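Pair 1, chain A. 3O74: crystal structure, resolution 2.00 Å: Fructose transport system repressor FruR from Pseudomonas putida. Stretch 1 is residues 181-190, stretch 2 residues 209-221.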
# COMPACT_ATOMS: atom_id res chain seq x y z
N PRO A 181 -27.41 10.28 -4.42
CA PRO A 181 -27.67 10.25 -5.86
C PRO A 181 -28.01 8.82 -6.25
O PRO A 181 -27.66 7.90 -5.51
CB PRO A 181 -26.33 10.65 -6.47
CG PRO A 181 -25.32 10.13 -5.48
CD PRO A 181 -25.96 10.28 -4.12
N ASP A 182 -28.69 8.62 -7.38
CA ASP A 182 -29.00 7.27 -7.82
C ASP A 182 -27.73 6.52 -8.24
O ASP A 182 -27.66 5.30 -8.14
CB ASP A 182 -30.00 7.29 -8.98
CG ASP A 182 -31.41 7.59 -8.52
OD1 ASP A 182 -31.63 7.71 -7.29
OD2 ASP A 182 -32.30 7.71 -9.39
N ALA A 183 -26.73 7.27 -8.69
CA ALA A 183 -25.49 6.68 -9.18
C ALA A 183 -24.30 7.57 -8.89
O ALA A 183 -24.42 8.80 -8.86
CB ALA A 183 -25.59 6.40 -10.68
N LEU A 184 -23.14 6.95 -8.68
CA LEU A 184 -21.95 7.70 -8.32
C LEU A 184 -20.68 7.07 -8.88
O LEU A 184 -20.48 5.85 -8.79
CB LEU A 184 -21.83 7.80 -6.80
CG LEU A 184 -20.52 8.40 -6.29
CD1 LEU A 184 -20.48 9.89 -6.57
CD2 LEU A 184 -20.33 8.13 -4.80
N VAL A 185 -19.83 7.90 -9.46
CA VAL A 185 -18.51 7.48 -9.90
C VAL A 185 -17.45 8.22 -9.10
O VAL A 185 -17.50 9.44 -8.99
CB VAL A 185 -18.29 7.76 -11.40
CG1 VAL A 185 -16.84 7.49 -11.79
CG2 VAL A 185 -19.24 6.93 -12.24
N THR A 186 -16.50 7.48 -8.53
CA THR A 186 -15.33 8.09 -7.91
C THR A 186 -14.12 7.85 -8.80
O THR A 186 -13.94 6.76 -9.35
CB THR A 186 -15.06 7.52 -6.50
OG1 THR A 186 -14.96 6.10 -6.58
CG2 THR A 186 -16.18 7.89 -5.55
N THR A 187 -13.28 8.88 -8.94
CA THR A 187 -12.13 8.80 -9.84
C THR A 187 -10.94 8.09 -9.19
O THR A 187 -9.89 7.94 -9.81
CB THR A 187 -11.70 10.18 -10.31
OG1 THR A 187 -11.24 10.95 -9.20
CG2 THR A 187 -12.87 10.89 -11.01
N SER A 188 -11.10 7.67 -7.94
CA SER A 188 -10.02 7.03 -7.21
C SER A 188 -10.57 6.22 -6.05
O SER A 188 -11.49 6.66 -5.35
CB SER A 188 -9.04 8.08 -6.69
OG SER A 188 -8.05 7.48 -5.87
N TYR A 189 -10.00 5.04 -5.83
CA TYR A 189 -10.47 4.17 -4.76
C TYR A 189 -10.39 4.84 -3.39
O TYR A 189 -11.25 4.62 -2.54
CB TYR A 189 -9.73 2.84 -4.73
CG TYR A 189 -10.22 1.95 -3.61
CD1 TYR A 189 -11.45 1.32 -3.70
CD2 TYR A 189 -9.48 1.79 -2.45
CE1 TYR A 189 -11.92 0.53 -2.68
CE2 TYR A 189 -9.95 0.99 -1.41
CZ TYR A 189 -11.17 0.36 -1.54
OH TYR A 189 -11.64 -0.43 -0.52
N VAL A 190 -9.36 5.65 -3.16
CA VAL A 190 -9.21 6.29 -1.86
C VAL A 190 -10.36 7.26 -1.60
O VAL A 190 -10.78 7.45 -0.46
CB VAL A 190 -7.85 7.02 -1.70
CG1 VAL A 190 -7.78 8.24 -2.60
CG2 VAL A 190 -7.64 7.42 -0.26
N LEU A 209 -27.03 3.08 -3.49
CA LEU A 209 -26.76 3.67 -4.80
C LEU A 209 -25.99 2.75 -5.74
O LEU A 209 -25.41 1.75 -5.32
CB LEU A 209 -26.01 5.01 -4.66
CG LEU A 209 -25.01 5.24 -3.52
CD1 LEU A 209 -24.20 4.00 -3.18
CD2 LEU A 209 -24.10 6.41 -3.84
N GLN A 210 -26.00 3.09 -7.03
CA GLN A 210 -25.15 2.44 -8.02
C GLN A 210 -23.75 3.03 -7.92
O GLN A 210 -23.58 4.24 -8.09
CB GLN A 210 -25.69 2.67 -9.43
CG GLN A 210 -27.08 2.11 -9.67
CD GLN A 210 -27.05 0.68 -10.18
OE1 GLN A 210 -27.20 -0.27 -9.41
NE2 GLN A 210 -26.85 0.53 -11.48
N LEU A 211 -22.75 2.19 -7.66
CA LEU A 211 -21.38 2.67 -7.44
C LEU A 211 -20.38 2.20 -8.48
O LEU A 211 -20.38 1.04 -8.88
CB LEU A 211 -20.88 2.26 -6.06
CG LEU A 211 -21.40 3.00 -4.84
CD1 LEU A 211 -20.76 2.43 -3.58
CD2 LEU A 211 -21.12 4.49 -4.96
N GLY A 212 -19.50 3.11 -8.89
CA GLY A 212 -18.42 2.79 -9.79
C GLY A 212 -17.18 3.59 -9.41
O GLY A 212 -17.29 4.74 -9.00
N THR A 213 -16.01 2.97 -9.55
CA THR A 213 -14.77 3.61 -9.12
C THR A 213 -13.59 3.22 -9.99
O THR A 213 -13.60 2.19 -10.66
CB THR A 213 -14.44 3.26 -7.66
OG1 THR A 213 -13.33 4.04 -7.21
CG2 THR A 213 -14.09 1.78 -7.53
N PHE A 214 -12.56 4.07 -9.98
CA PHE A 214 -11.26 3.70 -10.53
C PHE A 214 -10.49 2.97 -9.45
O PHE A 214 -10.66 3.24 -8.26
CB PHE A 214 -10.50 4.93 -10.99
CG PHE A 214 -10.91 5.43 -12.34
CD1 PHE A 214 -12.16 6.00 -12.53
CD2 PHE A 214 -10.05 5.34 -13.42
CE1 PHE A 214 -12.54 6.47 -13.78
CE2 PHE A 214 -10.42 5.80 -14.66
CZ PHE A 214 -11.67 6.37 -14.84
N GLY A 215 -9.63 2.04 -9.86
CA GLY A 215 -8.94 1.20 -8.90
C GLY A 215 -9.88 0.12 -8.42
O GLY A 215 -11.06 0.08 -8.79
N ASP A 216 -9.37 -0.77 -7.58
CA ASP A 216 -10.16 -1.89 -7.12
C ASP A 216 -9.63 -2.35 -5.78
O ASP A 216 -8.55 -1.94 -5.35
CB ASP A 216 -10.11 -3.04 -8.13
CG ASP A 216 -11.15 -4.11 -7.87
OD1 ASP A 216 -12.01 -3.90 -6.99
OD2 ASP A 216 -11.10 -5.16 -8.55
N ASN A 217 -10.39 -3.22 -5.12
CA ASN A 217 -10.01 -3.69 -3.81
C ASN A 217 -10.68 -5.03 -3.55
O ASN A 217 -11.87 -5.20 -3.81
CB ASN A 217 -10.42 -2.67 -2.75
CG ASN A 217 -9.66 -2.84 -1.46
OD1 ASN A 217 -9.99 -3.70 -0.64
ND2 ASN A 217 -8.63 -2.02 -1.26
N GLN A 218 -9.90 -5.97 -3.03
CA GLN A 218 -10.36 -7.33 -2.82
C GLN A 218 -11.66 -7.40 -2.03
O GLN A 218 -12.56 -8.17 -2.36
CB GLN A 218 -9.27 -8.12 -2.09
CG GLN A 218 -9.71 -9.48 -1.61
CD GLN A 218 -8.68 -10.14 -0.72
OE1 GLN A 218 -7.86 -9.47 -0.10
NE2 GLN A 218 -8.72 -11.46 -0.65
N LEU A 219 -11.76 -6.58 -0.99
CA LEU A 219 -12.89 -6.68 -0.08
C LEU A 219 -14.20 -6.20 -0.71
O LEU A 219 -15.28 -6.42 -0.16
CB LEU A 219 -12.60 -5.96 1.25
CG LEU A 219 -11.33 -6.42 1.97
CD1 LEU A 219 -11.32 -5.95 3.42
CD2 LEU A 219 -11.18 -7.93 1.91
N LEU A 220 -14.11 -5.58 -1.88
CA LEU A 220 -15.29 -5.22 -2.66
C LEU A 220 -16.08 -6.48 -3.04
O LEU A 220 -17.28 -6.41 -3.30
CB LEU A 220 -14.90 -4.45 -3.92
CG LEU A 220 -15.26 -2.96 -3.98
CD1 LEU A 220 -14.93 -2.26 -2.67
CD2 LEU A 220 -14.56 -2.28 -5.15
N ASP A 221 -15.40 -7.62 -3.09
CA ASP A 221 -16.04 -8.89 -3.42
C ASP A 221 -17.01 -9.33 -2.32
O ASP A 221 -17.89 -10.15 -2.56
CB ASP A 221 -15.00 -9.98 -3.66
CG ASP A 221 -14.28 -9.83 -4.99
OD1 ASP A 221 -14.96 -9.59 -6.01
OD2 ASP A 221 -13.04 -9.97 -5.02

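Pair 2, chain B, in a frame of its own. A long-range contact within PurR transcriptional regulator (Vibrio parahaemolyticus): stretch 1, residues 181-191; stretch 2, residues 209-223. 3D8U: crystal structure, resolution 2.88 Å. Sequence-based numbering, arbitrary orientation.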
# COMPACT_ATOMS: atom_id res chain seq x y z
N SER B 181 -11.33 -15.60 -28.04
CA SER B 181 -10.77 -16.89 -27.74
C SER B 181 -9.89 -16.83 -26.47
O SER B 181 -9.64 -17.86 -25.85
CB SER B 181 -9.98 -17.43 -28.92
OG SER B 181 -8.81 -16.66 -29.04
N LEU B 182 -9.45 -15.63 -26.08
CA LEU B 182 -8.62 -15.39 -24.87
C LEU B 182 -9.04 -16.34 -23.79
O LEU B 182 -10.22 -16.54 -23.62
CB LEU B 182 -8.83 -13.99 -24.36
CG LEU B 182 -8.18 -13.71 -23.00
CD1 LEU B 182 -6.75 -13.28 -23.21
CD2 LEU B 182 -8.92 -12.65 -22.21
N ASN B 183 -8.09 -16.94 -23.07
CA ASN B 183 -8.45 -17.89 -22.02
C ASN B 183 -7.51 -17.99 -20.81
O ASN B 183 -7.67 -18.88 -19.98
CB ASN B 183 -8.73 -19.27 -22.61
CG ASN B 183 -7.49 -20.03 -22.96
OD1 ASN B 183 -6.40 -19.75 -22.48
ND2 ASN B 183 -7.64 -21.03 -23.79
N ALA B 184 -6.54 -17.09 -20.72
CA ALA B 184 -5.85 -16.84 -19.44
C ALA B 184 -5.27 -15.40 -19.37
O ALA B 184 -5.11 -14.73 -20.41
CB ALA B 184 -4.77 -17.87 -19.19
N LEU B 185 -4.93 -14.96 -18.17
CA LEU B 185 -4.35 -13.65 -18.00
C LEU B 185 -3.10 -13.65 -17.15
O LEU B 185 -3.07 -14.31 -16.10
CB LEU B 185 -5.37 -12.77 -17.33
CG LEU B 185 -6.01 -11.58 -18.03
CD1 LEU B 185 -6.04 -11.77 -19.50
CD2 LEU B 185 -7.42 -11.42 -17.46
N VAL B 186 -2.07 -12.91 -17.57
CA VAL B 186 -0.94 -12.65 -16.67
C VAL B 186 -1.08 -11.22 -16.21
O VAL B 186 -1.08 -10.31 -17.02
CB VAL B 186 0.44 -12.76 -17.36
CG1 VAL B 186 1.55 -12.48 -16.37
CG2 VAL B 186 0.65 -14.11 -17.99
N CYS B 187 -1.19 -10.99 -14.92
CA CYS B 187 -1.26 -9.65 -14.42
C CYS B 187 0.04 -9.24 -13.75
O CYS B 187 0.57 -9.97 -12.88
CB CYS B 187 -2.35 -9.57 -13.38
SG CYS B 187 -3.90 -9.94 -14.11
N SER B 188 0.51 -8.05 -14.10
CA SER B 188 1.75 -7.57 -13.53
C SER B 188 1.67 -7.39 -12.00
O SER B 188 2.70 -7.50 -11.31
CB SER B 188 2.13 -6.26 -14.17
OG SER B 188 1.37 -5.22 -13.60
N HIS B 189 0.46 -7.13 -11.50
CA HIS B 189 0.25 -6.66 -10.14
C HIS B 189 -1.00 -7.26 -9.56
O HIS B 189 -1.94 -7.61 -10.26
CB HIS B 189 0.01 -5.15 -10.13
CG HIS B 189 1.24 -4.34 -10.21
ND1 HIS B 189 2.06 -4.35 -11.31
CD2 HIS B 189 1.78 -3.46 -9.34
CE1 HIS B 189 3.07 -3.52 -11.11
NE2 HIS B 189 2.93 -2.97 -9.92
N GLU B 190 -1.03 -7.30 -8.23
CA GLU B 190 -2.13 -7.96 -7.55
C GLU B 190 -3.44 -7.20 -7.65
O GLU B 190 -4.49 -7.83 -7.77
CB GLU B 190 -1.75 -8.22 -6.11
CG GLU B 190 -2.52 -9.31 -5.44
CD GLU B 190 -2.32 -9.25 -3.97
OE1 GLU B 190 -2.28 -8.12 -3.42
OE2 GLU B 190 -2.19 -10.34 -3.36
N GLU B 191 -3.39 -5.87 -7.59
CA GLU B 191 -4.61 -5.03 -7.85
C GLU B 191 -5.23 -5.35 -9.20
O GLU B 191 -6.44 -5.52 -9.33
CB GLU B 191 -4.30 -3.55 -7.79
CG GLU B 191 -3.77 -3.12 -6.47
CD GLU B 191 -2.32 -2.66 -6.51
OE1 GLU B 191 -1.40 -3.38 -7.01
OE2 GLU B 191 -2.11 -1.53 -5.99
N THR B 209 -11.84 -22.31 -15.68
CA THR B 209 -12.19 -23.06 -16.89
C THR B 209 -12.65 -22.22 -18.08
O THR B 209 -12.84 -22.77 -19.15
CB THR B 209 -13.18 -24.21 -16.64
OG1 THR B 209 -14.42 -23.67 -16.20
CG2 THR B 209 -12.65 -25.17 -15.59
N ASP B 210 -12.84 -20.91 -17.92
CA ASP B 210 -13.04 -20.03 -19.09
C ASP B 210 -11.87 -19.11 -19.19
O ASP B 210 -11.33 -18.90 -20.24
CB ASP B 210 -14.31 -19.19 -18.99
CG ASP B 210 -15.57 -20.01 -19.06
OD1 ASP B 210 -15.71 -20.80 -20.03
OD2 ASP B 210 -16.43 -19.85 -18.15
N ILE B 211 -11.48 -18.54 -18.07
CA ILE B 211 -10.28 -17.78 -18.02
C ILE B 211 -9.46 -18.24 -16.80
O ILE B 211 -10.00 -18.39 -15.68
CB ILE B 211 -10.63 -16.29 -18.05
CG1 ILE B 211 -10.90 -15.90 -19.53
CG2 ILE B 211 -9.54 -15.45 -17.41
CD1 ILE B 211 -11.66 -14.62 -19.74
N ALA B 212 -8.18 -18.54 -17.04
CA ALA B 212 -7.26 -18.78 -15.94
C ALA B 212 -6.54 -17.49 -15.59
O ALA B 212 -6.32 -16.66 -16.46
CB ALA B 212 -6.28 -19.84 -16.33
N ILE B 213 -6.14 -17.30 -14.35
CA ILE B 213 -5.49 -16.03 -13.99
C ILE B 213 -4.19 -16.26 -13.22
O ILE B 213 -4.12 -17.15 -12.35
CB ILE B 213 -6.45 -15.10 -13.15
CG1 ILE B 213 -7.58 -14.52 -14.02
CG2 ILE B 213 -5.70 -13.94 -12.52
CD1 ILE B 213 -8.75 -13.88 -13.23
N ILE B 214 -3.18 -15.45 -13.47
CA ILE B 214 -1.96 -15.61 -12.67
C ILE B 214 -1.32 -14.26 -12.37
O ILE B 214 -1.11 -13.45 -13.27
CB ILE B 214 -0.95 -16.60 -13.34
CG1 ILE B 214 0.14 -16.97 -12.34
CG2 ILE B 214 -0.45 -16.05 -14.72
CD1 ILE B 214 1.36 -17.59 -12.92
N CYS B 215 -1.01 -14.01 -11.10
CA CYS B 215 -0.55 -12.68 -10.70
C CYS B 215 0.94 -12.70 -10.54
O CYS B 215 1.49 -13.69 -10.09
CB CYS B 215 -1.18 -12.25 -9.40
SG CYS B 215 -0.46 -10.75 -8.68
N LEU B 216 1.60 -11.63 -10.92
CA LEU B 216 3.07 -11.65 -10.95
C LEU B 216 3.73 -11.22 -9.63
O LEU B 216 4.96 -11.26 -9.51
CB LEU B 216 3.57 -10.76 -12.09
CG LEU B 216 4.15 -11.39 -13.36
CD1 LEU B 216 3.63 -12.80 -13.66
CD2 LEU B 216 3.95 -10.47 -14.56
N GLU B 217 2.91 -10.80 -8.66
CA GLU B 217 3.40 -10.28 -7.39
C GLU B 217 2.27 -10.33 -6.39
O GLU B 217 1.73 -9.30 -6.01
CB GLU B 217 3.94 -8.85 -7.52
CG GLU B 217 4.78 -8.41 -6.33
CD GLU B 217 4.82 -6.88 -6.11
OE1 GLU B 217 3.81 -6.17 -6.41
OE2 GLU B 217 5.87 -6.39 -5.60
N GLY B 218 1.89 -11.54 -6.00
CA GLY B 218 0.80 -11.73 -5.03
C GLY B 218 1.19 -11.52 -3.58
O GLY B 218 2.35 -11.52 -3.20
N SER B 219 0.18 -11.32 -2.77
CA SER B 219 0.33 -11.21 -1.34
C SER B 219 -0.81 -12.05 -0.78
O SER B 219 -1.59 -12.64 -1.54
CB SER B 219 0.13 -9.75 -0.93
OG SER B 219 -1.25 -9.46 -0.65
N SER B 220 -0.96 -12.05 0.53
CA SER B 220 -2.09 -12.74 1.15
C SER B 220 -3.40 -12.22 0.61
O SER B 220 -4.43 -12.89 0.70
CB SER B 220 -2.04 -12.55 2.65
OG SER B 220 -2.20 -11.18 2.92
N MSE B 221 -3.36 -11.02 0.03
CA MSE B 221 -4.58 -10.37 -0.49
C MSE B 221 -5.22 -11.25 -1.52
O MSE B 221 -6.38 -11.59 -1.40
CB MSE B 221 -4.25 -9.00 -1.08
CG MSE B 221 -5.12 -8.57 -2.22
SE MSE B 221 -6.83 -7.76 -1.76
CE MSE B 221 -6.23 -6.30 -0.58
N GLY B 222 -4.41 -11.66 -2.49
CA GLY B 222 -4.84 -12.46 -3.60
C GLY B 222 -4.99 -13.88 -3.15
O GLY B 222 -5.85 -14.57 -3.65
N GLU B 223 -4.16 -14.32 -2.22
CA GLU B 223 -4.26 -15.68 -1.66
C GLU B 223 -5.66 -16.02 -1.16
O GLU B 223 -6.06 -17.18 -1.16
CB GLU B 223 -3.30 -15.86 -0.49
CG GLU B 223 -3.36 -17.25 0.10
CD GLU B 223 -2.63 -17.35 1.41
OE1 GLU B 223 -2.16 -16.29 1.86
OE2 GLU B 223 -2.53 -18.47 1.99

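Both pairs set two parallel strands side by side, followed in stretch 1 by the start of a helix. The strand axes approach to 4.6 Å at 11° in pair 1 and to 4.5 Å at 12° in pair 2, and 14 central residues superpose with an RMSD of 0.8 Å. The ladder of backbone hydrogen bonds is the same. In pair 1, Leu A184 N donates to Gln A210 O (2.8 Å), and Leu A184 O accepts from Gly A212 N (2.9 Å); in pair 2, Leu B185 N donates to Ala B212 O (2.8 Å), and Leu B185 O accepts from Ile B214 N (2.9 Å). One residue thus bonds to two that flank its partner, as parallel strands require.

On the face bearing Ala A183 and Val A185, matched by Ala B184 and Val B186, stretch 1 keeps its residue types and the differences lie in stretch 2. Gln A210 corresponds to Ala B212, and both keep CB near the facing alanine: Ala A183 CB lies 3.9 Å from Gln A210 CB, and Ala B184 CB 3.8 Å from Ala B212 CB. The glutamine's end leads away, so its polar amide does not crowd the methyl. Gly A212 leaves Val A185 without a side chain opposite it, whereas Ile B214 supplies one, its CG2 lying 4.0 Å from Val B186 CG2. Leu B216 adds to this packing, with CD1 3.4 Å from Val B186 CG1; Phe A214, at the matching position, brings its ring edge to Thr A186 O.

The other face begins with similar aliphatic pairs, Leu A184 with Leu A211 and Leu B185 with Ile B213. At the next bridge, Thr A186 OG1 donates to Thr A213 OG1 (2.7 Å), which in turn donates to Phe A214 O (3.0 Å), so the hydroxyls form a short relay that ends on a backbone carbonyl. Cys B187 and Cys B215 fill these places with small sulfur-bearing side chains, and Cys B215 SG instead accepts from Glu B217 N (3.4 Å).

The sharpest contrast comes at the helix start, where Tyr A189 matches Glu B190. The tyrosine extends its ring toward stretch 2, with Leu A220 CD1 at its edge, 4.1 Å from Tyr A189 CE1, and Tyr A189 OH 3.3 Å from Asn A217 CG. The glutamate uses charge: Glu B190 OE2 accepts from Ser B219 N (2.6 Å), Ser B219 OG (3.0 Å) and Gly B222 N (2.7 Å), gathering donors at a helix N-terminus. Glycine suits position Gly B222, since an ideal CB would clash with Glu B190 OE2 at 3.0 Å.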